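Local atomic coordinates of alanine racemase (Oenococcus oeni PSU-1, PDB entry 3HUR), a protein that belongs to the alanine racemase family, in which an N-terminal TIM-barrel domain is followed by a second, strand-rich C-terminal domain. Residues 38-41 / 42-46; 375-378 / 379-382; 184-187 / 188-191; 205-208 / 209-213. All coordinates share one frame; numbering follows the deposited sequence.

Contact 1: residues 38-41 / 42-46. With SO4 (sulfate ion), chain D.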
loop_
_atom_site.group_PDB
_atom_site.type_symbol
_atom_site.label_atom_id
_atom_site.label_comp_id
_atom_site.label_asym_id
_atom_site.label_seq_id
_atom_site.Cartn_x
_atom_site.Cartn_y
_atom_site.Cartn_z
ATOM N N VAL A 38 -18.149 -13.676 -23.651
ATOM C CA VAL A 38 -17.789 -12.307 -23.380
ATOM C C VAL A 38 -16.350 -12.315 -22.833
ATOM O O VAL A 38 -16.042 -12.976 -21.866
ATOM C CB VAL A 38 -18.792 -11.606 -22.405
ATOM C CG1 VAL A 38 -18.401 -10.151 -22.173
ATOM C CG2 VAL A 38 -20.234 -11.647 -22.930
ATOM N N LEU A 39 -15.494 -11.542 -23.476
ATOM C CA LEU A 39 -14.113 -11.464 -23.157
ATOM C C LEU A 39 -13.738 -10.014 -22.947
ATOM O O LEU A 39 -13.217 -9.365 -23.844
ATOM C CB LEU A 39 -13.330 -12.000 -24.337
ATOM C CG LEU A 39 -13.438 -13.513 -24.503
ATOM C CD1 LEU A 39 -12.532 -13.892 -25.633
ATOM C CD2 LEU A 39 -13.055 -14.268 -23.187
ATOM N N LYS A 40 -13.987 -9.464 -21.778
ATOM C CA LYS A 40 -13.591 -8.096 -21.548
ATOM C C LYS A 40 -12.272 -8.090 -20.796
ATOM O O LYS A 40 -11.910 -9.077 -20.143
ATOM C CB LYS A 40 -14.656 -7.380 -20.761
ATOM C CG LYS A 40 -16.046 -7.443 -21.372
ATOM C CD LYS A 40 -17.013 -6.826 -20.409
ATOM C CE LYS A 40 -18.423 -6.632 -20.957
ATOM N NZ LYS A 40 -19.200 -6.028 -19.827
ATOM N N ALA A 41 -11.534 -6.996 -20.925
ATOM C CA ALA A 41 -10.295 -6.827 -20.156
ATOM C C ALA A 41 -9.309 -7.957 -20.443
ATOM O O ALA A 41 -8.847 -8.620 -19.534
ATOM C CB ALA A 41 -10.607 -6.774 -18.630
ATOM N N ASP A 42 -9.054 -8.191 -21.728
ATOM C CA ASP A 42 -8.157 -9.231 -22.164
ATOM C C ASP A 42 -8.485 -10.549 -21.543
ATOM O O ASP A 42 -7.627 -11.189 -20.892
ATOM C CB ASP A 42 -6.690 -8.825 -21.858
ATOM C CG ASP A 42 -5.653 -9.710 -22.576
ATOM O OD1 ASP A 42 -4.482 -9.668 -22.135
ATOM O OD2 ASP A 42 -5.986 -10.423 -23.568
ATOM N N GLY A 43 -9.734 -10.961 -21.719
ATOM C CA GLY A 43 -10.160 -12.277 -21.254
ATOM C C GLY A 43 -10.152 -12.335 -19.771
ATOM O O GLY A 43 -9.742 -13.306 -19.169
ATOM N N TYR A 44 -10.596 -11.258 -19.178
ATOM C CA TYR A 44 -10.659 -11.145 -17.717
ATOM C C TYR A 44 -9.292 -11.298 -17.185
ATOM O O TYR A 44 -9.074 -12.011 -16.269
ATOM C CB TYR A 44 -11.658 -12.150 -17.111
ATOM C CG TYR A 44 -13.025 -11.761 -17.524
ATOM C CD1 TYR A 44 -13.626 -12.318 -18.639
ATOM C CD2 TYR A 44 -13.673 -10.751 -16.877
ATOM C CE1 TYR A 44 -14.914 -11.915 -19.046
ATOM C CE2 TYR A 44 -14.923 -10.326 -17.267
ATOM C CZ TYR A 44 -15.547 -10.920 -18.351
ATOM O OH TYR A 44 -16.795 -10.449 -18.735
ATOM N N GLY A 45 -8.361 -10.614 -17.810
ATOM C CA GLY A 45 -6.967 -10.722 -17.439
ATOM C C GLY A 45 -6.317 -12.085 -17.583
ATOM O O GLY A 45 -5.264 -12.302 -17.003
ATOM N N LEU A 46 -6.914 -12.969 -18.371
ATOM C CA LEU A 46 -6.364 -14.310 -18.594
ATOM C C LEU A 46 -5.941 -14.534 -20.031
ATOM O O LEU A 46 -5.221 -15.506 -20.313
ATOM C CB LEU A 46 -7.363 -15.408 -18.197
ATOM C CG LEU A 46 -7.805 -15.371 -16.749
ATOM C CD1 LEU A 46 -8.576 -16.612 -16.429
ATOM C CD2 LEU A 46 -6.611 -15.226 -15.827
HETATM S S SO4 D . -9.591 -5.316 -24.093
HETATM O O1 SO4 D . -8.949 -4.821 -22.889
HETATM O O2 SO4 D . -11.021 -4.913 -24.242
HETATM O O3 SO4 D . -8.729 -4.828 -25.169
HETATM O O4 SO4 D . -9.508 -6.783 -24.019
#

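Contact 2: residues 375-378 / 379-382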
loop_
_atom_site.group_PDB
_atom_site.type_symbol
_atom_site.label_atom_id
_atom_site.label_comp_id
_atom_site.label_asym_id
_atom_site.label_seq_id
_atom_site.Cartn_x
_atom_site.Cartn_y
_atom_site.Cartn_z
ATOM N N THR A 375 -1.797 -24.156 -20.293
ATOM C CA THR A 375 -1.606 -25.625 -20.209
ATOM C C THR A 375 -2.759 -26.367 -20.833
ATOM O O THR A 375 -3.791 -25.773 -21.094
ATOM C CB THR A 375 -1.595 -26.117 -18.767
ATOM O OG1 THR A 375 -2.889 -25.893 -18.202
ATOM C CG2 THR A 375 -0.528 -25.389 -17.933
ATOM N N GLY A 376 -2.564 -27.672 -21.049
ATOM C CA GLY A 376 -3.611 -28.596 -21.520
ATOM C C GLY A 376 -3.577 -28.877 -23.009
ATOM O O GLY A 376 -2.954 -28.149 -23.762
ATOM N N ASP A 377 -4.264 -29.946 -23.424
ATOM C CA ASP A 377 -4.226 -30.446 -24.808
ATOM C C ASP A 377 -4.732 -29.380 -25.748
ATOM O O ASP A 377 -4.157 -29.132 -26.800
ATOM C CB ASP A 377 -5.098 -31.719 -24.971
ATOM C CG ASP A 377 -4.537 -32.967 -24.216
ATOM O OD1 ASP A 377 -3.320 -33.030 -23.882
ATOM O OD2 ASP A 377 -5.331 -33.916 -23.979
ATOM N N LEU A 378 -5.819 -28.728 -25.376
ATOM C CA LEU A 378 -6.321 -27.620 -26.205
ATOM C C LEU A 378 -5.259 -26.551 -26.457
ATOM O O LEU A 378 -5.154 -26.010 -27.540
ATOM C CB LEU A 378 -7.516 -26.964 -25.529
ATOM C CG LEU A 378 -8.824 -26.809 -26.286
ATOM C CD1 LEU A 378 -9.702 -25.867 -25.462
ATOM C CD2 LEU A 378 -8.594 -26.304 -27.709
ATOM N N ALA A 379 -4.475 -26.244 -25.434
ATOM C CA ALA A 379 -3.392 -25.293 -25.535
ATOM C C ALA A 379 -2.332 -25.656 -26.590
ATOM O O ALA A 379 -1.864 -24.789 -27.326
ATOM C CB ALA A 379 -2.735 -25.138 -24.190
ATOM N N GLU A 380 -1.955 -26.928 -26.617
ATOM C CA GLU A 380 -1.046 -27.527 -27.615
ATOM C C GLU A 380 -1.627 -27.297 -29.015
ATOM O O GLU A 380 -0.960 -26.686 -29.882
ATOM C CB GLU A 380 -0.943 -29.041 -27.305
ATOM C CG GLU A 380 0.319 -29.847 -27.663
ATOM C CD GLU A 380 0.176 -31.394 -27.272
ATOM O OE1 GLU A 380 -0.968 -31.931 -27.082
ATOM O OE2 GLU A 380 1.226 -32.084 -27.158
ATOM N N VAL A 381 -2.890 -27.724 -29.200
ATOM C CA VAL A 381 -3.577 -27.662 -30.497
ATOM C C VAL A 381 -3.689 -26.246 -31.063
ATOM O O VAL A 381 -3.555 -26.059 -32.280
ATOM C CB VAL A 381 -5.035 -28.256 -30.429
ATOM C CG1 VAL A 381 -5.842 -27.897 -31.702
ATOM C CG2 VAL A 381 -5.036 -29.791 -30.162
ATOM N N ILE A 382 -3.936 -25.235 -30.218
ATOM C CA ILE A 382 -4.062 -23.858 -30.749
ATOM C C ILE A 382 -2.727 -23.099 -30.837
ATOM O O ILE A 382 -2.682 -21.952 -31.290
ATOM C CB ILE A 382 -5.139 -23.044 -29.999
ATOM C CG1 ILE A 382 -4.733 -22.797 -28.545
ATOM C CG2 ILE A 382 -6.450 -23.783 -30.030
ATOM C CD1 ILE A 382 -5.407 -21.620 -27.939
#

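Contact 3: residues 184-187 / 188-191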
loop_
_atom_site.group_PDB
_atom_site.type_symbol
_atom_site.label_atom_id
_atom_site.label_comp_id
_atom_site.label_asym_id
_atom_site.label_seq_id
_atom_site.Cartn_x
_atom_site.Cartn_y
_atom_site.Cartn_z
ATOM N N LEU A 184 -37.708 -7.513 -15.895
ATOM C CA LEU A 184 -38.393 -8.496 -16.731
ATOM C C LEU A 184 -39.760 -7.960 -17.236
ATOM O O LEU A 184 -40.158 -8.228 -18.372
ATOM C CB LEU A 184 -38.582 -9.780 -15.947
ATOM C CG LEU A 184 -39.093 -10.996 -16.706
ATOM C CD1 LEU A 184 -38.217 -11.258 -17.950
ATOM C CD2 LEU A 184 -39.159 -12.210 -15.752
ATOM N N ARG A 185 -40.449 -7.170 -16.414
ATOM C CA ARG A 185 -41.695 -6.528 -16.863
ATOM C C ARG A 185 -41.356 -5.625 -18.061
ATOM O O ARG A 185 -41.923 -5.802 -19.160
ATOM C CB ARG A 185 -42.439 -5.831 -15.677
ATOM C CG ARG A 185 -43.380 -4.591 -15.955
ATOM C CD ARG A 185 -44.779 -4.835 -15.397
ATOM N NE ARG A 185 -45.360 -3.839 -14.477
ATOM C CZ ARG A 185 -46.496 -3.132 -14.673
ATOM N NH1 ARG A 185 -47.205 -3.198 -15.810
ATOM N NH2 ARG A 185 -46.914 -2.300 -13.718
ATOM N N ARG A 186 -40.391 -4.725 -17.876
ATOM C CA ARG A 186 -40.015 -3.816 -18.959
ATOM C C ARG A 186 -39.597 -4.536 -20.248
ATOM O O ARG A 186 -40.004 -4.134 -21.341
ATOM C CB ARG A 186 -38.917 -2.871 -18.505
ATOM C CG ARG A 186 -39.423 -1.593 -17.822
ATOM C CD ARG A 186 -38.559 -1.353 -16.581
ATOM N NE ARG A 186 -38.807 -0.074 -15.901
ATOM C CZ ARG A 186 -38.005 0.452 -14.965
ATOM N NH1 ARG A 186 -36.880 -0.168 -14.582
ATOM N NH2 ARG A 186 -38.327 1.608 -14.405
ATOM N N TRP A 187 -38.798 -5.596 -20.129
ATOM C CA TRP A 187 -38.406 -6.378 -21.301
ATOM C C TRP A 187 -39.651 -6.776 -22.104
ATOM O O TRP A 187 -39.766 -6.484 -23.293
ATOM C CB TRP A 187 -37.605 -7.610 -20.875
ATOM C CG TRP A 187 -37.425 -8.620 -21.948
ATOM C CD1 TRP A 187 -38.100 -9.807 -22.086
ATOM C CD2 TRP A 187 -36.498 -8.559 -23.038
ATOM N NE1 TRP A 187 -37.636 -10.487 -23.189
ATOM C CE2 TRP A 187 -36.662 -9.736 -23.795
ATOM C CE3 TRP A 187 -35.534 -7.629 -23.442
ATOM C CZ2 TRP A 187 -35.919 -9.990 -24.939
ATOM C CZ3 TRP A 187 -34.801 -7.879 -24.576
ATOM C CH2 TRP A 187 -34.993 -9.051 -25.314
ATOM N N GLN A 188 -40.581 -7.424 -21.414
ATOM C CA GLN A 188 -41.845 -7.865 -22.004
ATOM C C GLN A 188 -42.690 -6.697 -22.521
ATOM O O GLN A 188 -43.088 -6.684 -23.672
ATOM C CB GLN A 188 -42.619 -8.671 -20.984
ATOM C CG GLN A 188 -41.974 -10.001 -20.603
ATOM C CD GLN A 188 -42.721 -10.639 -19.490
ATOM O OE1 GLN A 188 -43.618 -10.018 -18.959
ATOM N NE2 GLN A 188 -42.363 -11.870 -19.107
ATOM N N GLU A 189 -42.892 -5.673 -21.723
ATOM C CA GLU A 189 -43.628 -4.509 -22.226
ATOM C C GLU A 189 -43.018 -3.982 -23.502
ATOM O O GLU A 189 -43.724 -3.546 -24.427
ATOM C CB GLU A 189 -43.707 -3.393 -21.180
ATOM C CG GLU A 189 -44.672 -3.746 -20.016
ATOM C CD GLU A 189 -44.670 -2.723 -18.885
ATOM O OE1 GLU A 189 -43.734 -1.877 -18.820
ATOM O OE2 GLU A 189 -45.606 -2.794 -18.050
ATOM N N LEU A 190 -41.689 -4.035 -23.562
ATOM C CA LEU A 190 -40.962 -3.425 -24.653
ATOM C C LEU A 190 -40.795 -4.328 -25.867
ATOM O O LEU A 190 -40.589 -3.810 -26.964
ATOM C CB LEU A 190 -39.615 -2.910 -24.153
ATOM C CG LEU A 190 -39.651 -1.628 -23.310
ATOM C CD1 LEU A 190 -38.231 -1.435 -22.703
ATOM C CD2 LEU A 190 -40.103 -0.374 -24.116
ATOM N N THR A 191 -40.925 -5.648 -25.690
ATOM C CA THR A 191 -40.693 -6.612 -26.791
ATOM C C THR A 191 -41.880 -7.466 -27.281
ATOM O O THR A 191 -41.875 -7.896 -28.441
ATOM C CB THR A 191 -39.560 -7.594 -26.435
ATOM O OG1 THR A 191 -39.904 -8.353 -25.275
ATOM C CG2 THR A 191 -38.271 -6.848 -26.160
#

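Contact 4: residues 205-208 / 209-213. With SO4 (sulfate ion), chain B.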
loop_
_atom_site.group_PDB
_atom_site.type_symbol
_atom_site.label_atom_id
_atom_site.label_comp_id
_atom_site.label_asym_id
_atom_site.label_seq_id
_atom_site.Cartn_x
_atom_site.Cartn_y
_atom_site.Cartn_z
ATOM N N ASN A 205 -26.895 -12.750 -18.897
ATOM C CA ASN A 205 -25.475 -12.592 -18.492
ATOM C C ASN A 205 -25.119 -13.755 -17.604
ATOM O O ASN A 205 -25.876 -14.717 -17.535
ATOM C CB ASN A 205 -25.222 -11.263 -17.788
ATOM C CG ASN A 205 -25.943 -11.158 -16.460
ATOM O OD1 ASN A 205 -26.430 -12.161 -15.904
ATOM N ND2 ASN A 205 -26.021 -9.932 -15.934
ATOM N N SER A 206 -23.950 -13.701 -16.960
ATOM C CA SER A 206 -23.428 -14.859 -16.225
ATOM C C SER A 206 -24.350 -15.242 -15.092
ATOM O O SER A 206 -24.590 -16.415 -14.821
ATOM C CB SER A 206 -22.028 -14.561 -15.641
ATOM O OG SER A 206 -20.962 -14.728 -16.579
ATOM N N ALA A 207 -24.793 -14.229 -14.385
ATOM C CA ALA A 207 -25.554 -14.405 -13.170
ATOM C C ALA A 207 -26.976 -14.966 -13.526
ATOM O O ALA A 207 -27.471 -15.916 -12.892
ATOM C CB ALA A 207 -25.626 -13.050 -12.412
ATOM N N THR A 208 -27.570 -14.404 -14.581
ATOM C CA THR A 208 -28.795 -14.888 -15.099
ATOM C C THR A 208 -28.623 -16.337 -15.485
ATOM O O THR A 208 -29.457 -17.190 -15.118
ATOM C CB THR A 208 -29.276 -14.066 -16.280
ATOM O OG1 THR A 208 -29.167 -12.675 -15.972
ATOM C CG2 THR A 208 -30.749 -14.368 -16.570
ATOM N N CYS A 209 -27.539 -16.668 -16.166
ATOM C CA CYS A 209 -27.341 -18.068 -16.549
ATOM C C CYS A 209 -27.254 -18.978 -15.325
ATOM O O CYS A 209 -27.814 -20.098 -15.311
ATOM C CB CYS A 209 -26.076 -18.243 -17.417
ATOM S SG CYS A 209 -26.183 -17.563 -19.095
ATOM N N ILE A 210 -26.540 -18.529 -14.296
ATOM C CA ILE A 210 -26.251 -19.440 -13.181
ATOM C C ILE A 210 -27.511 -19.671 -12.331
ATOM O O ILE A 210 -27.986 -20.788 -12.266
ATOM C CB ILE A 210 -25.113 -18.948 -12.258
ATOM C CG1 ILE A 210 -23.773 -18.911 -13.011
ATOM C CG2 ILE A 210 -25.024 -19.837 -10.997
ATOM C CD1 ILE A 210 -22.726 -18.150 -12.311
ATOM N N TRP A 211 -28.035 -18.599 -11.736
ATOM C CA TRP A 211 -29.116 -18.673 -10.754
ATOM C C TRP A 211 -30.580 -18.529 -11.262
ATOM O O TRP A 211 -31.473 -18.512 -10.453
ATOM C CB TRP A 211 -28.863 -17.663 -9.619
ATOM C CG TRP A 211 -27.645 -18.021 -8.825
ATOM C CD1 TRP A 211 -27.513 -19.038 -7.921
ATOM C CD2 TRP A 211 -26.353 -17.412 -8.935
ATOM N NE1 TRP A 211 -26.209 -19.081 -7.437
ATOM C CE2 TRP A 211 -25.481 -18.103 -8.055
ATOM C CE3 TRP A 211 -25.850 -16.348 -9.690
ATOM C CZ2 TRP A 211 -24.152 -17.746 -7.888
ATOM C CZ3 TRP A 211 -24.534 -15.998 -9.526
ATOM C CH2 TRP A 211 -23.691 -16.700 -8.628
ATOM N N HIS A 212 -30.822 -18.439 -12.563
ATOM C CA HIS A 212 -32.169 -18.349 -13.086
ATOM C C HIS A 212 -32.366 -19.260 -14.294
ATOM O O HIS A 212 -33.153 -18.963 -15.196
ATOM C CB HIS A 212 -32.462 -16.940 -13.564
ATOM C CG HIS A 212 -32.454 -15.898 -12.496
ATOM N ND1 HIS A 212 -31.299 -15.462 -11.886
ATOM C CD2 HIS A 212 -33.459 -15.142 -11.992
ATOM C CE1 HIS A 212 -31.601 -14.497 -11.034
ATOM N NE2 HIS A 212 -32.903 -14.285 -11.082
ATOM N N HIS A 213 -31.662 -20.382 -14.341
ATOM C CA HIS A 213 -31.787 -21.254 -15.510
ATOM C C HIS A 213 -33.140 -21.982 -15.622
ATOM O O HIS A 213 -33.434 -22.574 -16.661
ATOM C CB HIS A 213 -30.651 -22.259 -15.557
ATOM C CG HIS A 213 -30.756 -23.339 -14.545
ATOM N ND1 HIS A 213 -30.459 -24.652 -14.847
ATOM C CD2 HIS A 213 -31.082 -23.312 -13.230
ATOM C CE1 HIS A 213 -30.622 -25.392 -13.762
ATOM N NE2 HIS A 213 -30.996 -24.604 -12.764
HETATM S S SO4 B . -21.096 -10.904 -17.188
HETATM O O1 SO4 B . -19.861 -10.777 -16.456
HETATM O O2 SO4 B . -22.236 -10.391 -16.474
HETATM O O3 SO4 B . -21.022 -10.064 -18.347
HETATM O O4 SO4 B . -21.215 -12.339 -17.395
#

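Contact 1: residues 38-41 / 42-46
The ring of Tyr44 lies against the backbone of Lys40. The carbonyl O of Lys40 stands over the centre of the ring face, 3.8 Å above its plane, while at the ring edge CE1 comes to 3.2 Å from Val38 O. With CG beside its own backbone N (chi1 -68°), the phenol runs alongside the Lys40 side chain, both pointing the same way. Tyr44 OH thus ends 4.0 Å from Lys40 CD and 3.8 Å from Val38 CG1. Two backbone bonds hold the turn that places this ring: Tyr44 N to Lys40 O and Gly45 N to Ala41 O, both 2.7 Å. Residues 41 to 45 all have positive phi, so this is a short left-handed helical turn, in which Gly43 and Gly45 take up backbone angles easily reached without a side chain. It directly follows strand 34-38 of the parallel barrel sheet. The CD2 methyl of Leu39 packs on Gly43 CA, and Leu39 continues against Leu51 and Ala52 of helix 48-57. Asp42 OD2 accepts from Ala48 N, tying the turn to the start of that helix. The backbone N of Asp42 donates to O4 of a sulfate, at 2.7 Å and with an N-H...O angle of 151°. Asn68 ND2 and Arg8 NH1 of the second subunit grip the same ion. A backbone N-H, an amide and an arginine from another chain together make a spot suited to a small anion, although this sulfate probably came from the crystallisation liquor.

Contact 2: residues 375-378 / 379-382
Ile382, at the C-terminal side of the short helix 377-381, packs back on Leu378, one turn earlier. Its CB lies 3.9 Å from Leu378 O. From there CG1, set between the backbone N and the carbonyl carbon (chi1 66°), approaches that same oxygen to 3.4 Å, and CG2 flanks it at 3.6 Å. The CG2 methyl also meets Leu378 CD2 at 4.0 Å, the two side chains passing at a slant. Beyond them lie Lys53 and Leu16 on the Ile382 side, and Ala54 and Ala20 on the Leu378 side, so the pair packs against both helix 48-57 and helix 16-30. Leu378 O is also the acceptor for Ile382 N. Gly376 is the N-cap, and the first-turn amides are met from outside by Asp17: OD1 takes Leu378 N, and OD2 takes Asp377 N weakly. On the exposed side, Asp377 and Glu380 run side by side with their carboxylate planes 20° apart, and their like charges probably repel mildly, with OD1 and OE1 separated by 4.1 Å. Where strand 372-375 gives way to the helix, the methyl CB of Ala379 sits 3.3 Å from Thr375 O.

Contact 3: residues 184-187 / 188-191
Arg185 and Glu189, one helical turn apart, form a salt bridge in which NH1 meets OE2 at 2.8 Å. Their flat groups are steeply turned against each other, 67° between planes. The arginine chain bends at chi2 and chi3 to bring its end round, whereas Glu189 reaches out extended; its OE2 also touches Arg185 CD at 3.4 Å. Arg186, beside them, finds its charge partner one turn back in Glu182. Aromatic packing centres on Trp187, where the CG2 methyl of Thr191 sits almost exactly over the six-membered ring, 3.8 Å from the centroid and 4° off the normal: a CH-pi contact. Helix 174-191 connects strands 157-163 and 201-202 in a beta-alpha-beta unit of the TIM barrel, and Trp187 is one of the side chains by which it packs on the barrel, meeting Phe201 edge-to-face and touching the loop residues Ile129, Thr164 and Met203. Among the hydrogen bonds, the same threonine turns OG1 between its backbone N and carbonyl carbon (chi1 61°), which sends the hydroxyl back to Trp187 O at 2.7 Å, the donor well above the carbonyl plane. Trp187 O takes further, weak bonds from Leu190 N and Thr191 N, as the helix approaches its end. Earlier in the helix the pattern is regular: Glu189 N donates to Arg185 O at 2.7 Å and nearly straight, and Gln188 N to Leu184 O at 3.2 Å. Gln188 CG lies 3.4 Å from Leu184 O, and Gln188 NE2 is 4.1 Å from Leu184 CG.

Contact 4: residues 205-208 / 209-213
Ala207 is met by the indole of Trp211: CE3 approaches Ala207 O to 3.6 Å, and CZ3 lies 4.3 Å from the Ala207 CB methyl. Trp211 CG stands beside its backbone N (chi1 -66°), which folds the six-membered ring back along the helix; Ile210 CG2 presses on one ring face and NE1 bonds to Lys240 O. His212, just past the helix, brings its CB to 3.4 Å from Thr208 O, and its ring stacks on Phe180. At the other end Asn205 places CG between backbone N and carbonyl carbon (chi1 66°), swinging OD1 over the first turn. OD1 accepts from Thr208 N at 2.8 Å, almost straight, and also from Thr208 OG1, whose hydroxyl comes from above the amide plane. Two donors from one residue thus fix the amide, and ND2 makes a weak bond to Phe166 O. Ser206 sends OG the opposite way from its carbonyl carbon, to O4 of a sulfate, the modelled 2.5 Å being short and its exact length doubtful; its backbone N adds a weak bond to the same oxygen. The hydroxyl is held further by Gly226 N and Leu228 N, while Gln227 N also bonds the ion. Though the sulfate probably comes from the crystallisation liquor, an asparagine N-cap with an anion at the helix start, where the dipole would help to hold negative charge, is reminiscent of the phosphate sites of many TIM barrels.

In the fold
Along the chain the order is contact 1, contact 3, contact 4 and contact 2. Contacts 1, 3 and 4 belong to the N-terminal barrel region: contact 1 follows strand 34-38, contact 3 lies on helix 174-191, and contact 4 lies on helix 206-211 just after strand 201-202. Contacts 1 and 4 have centres about 19 Å apart but nearest atoms about 6 Å apart, and the Tyr44 side chain comes to about 4 Å from the sulfate at Ser206, so the two contacts border the same sulfate, which may mark a pocket. Contact 3 lies about 18 Å from contact 4, centre to centre. Contact 2, about 43 Å from contact 3 between centres, packs the chain's C-terminal helix onto barrel helices 16-30 and 48-57.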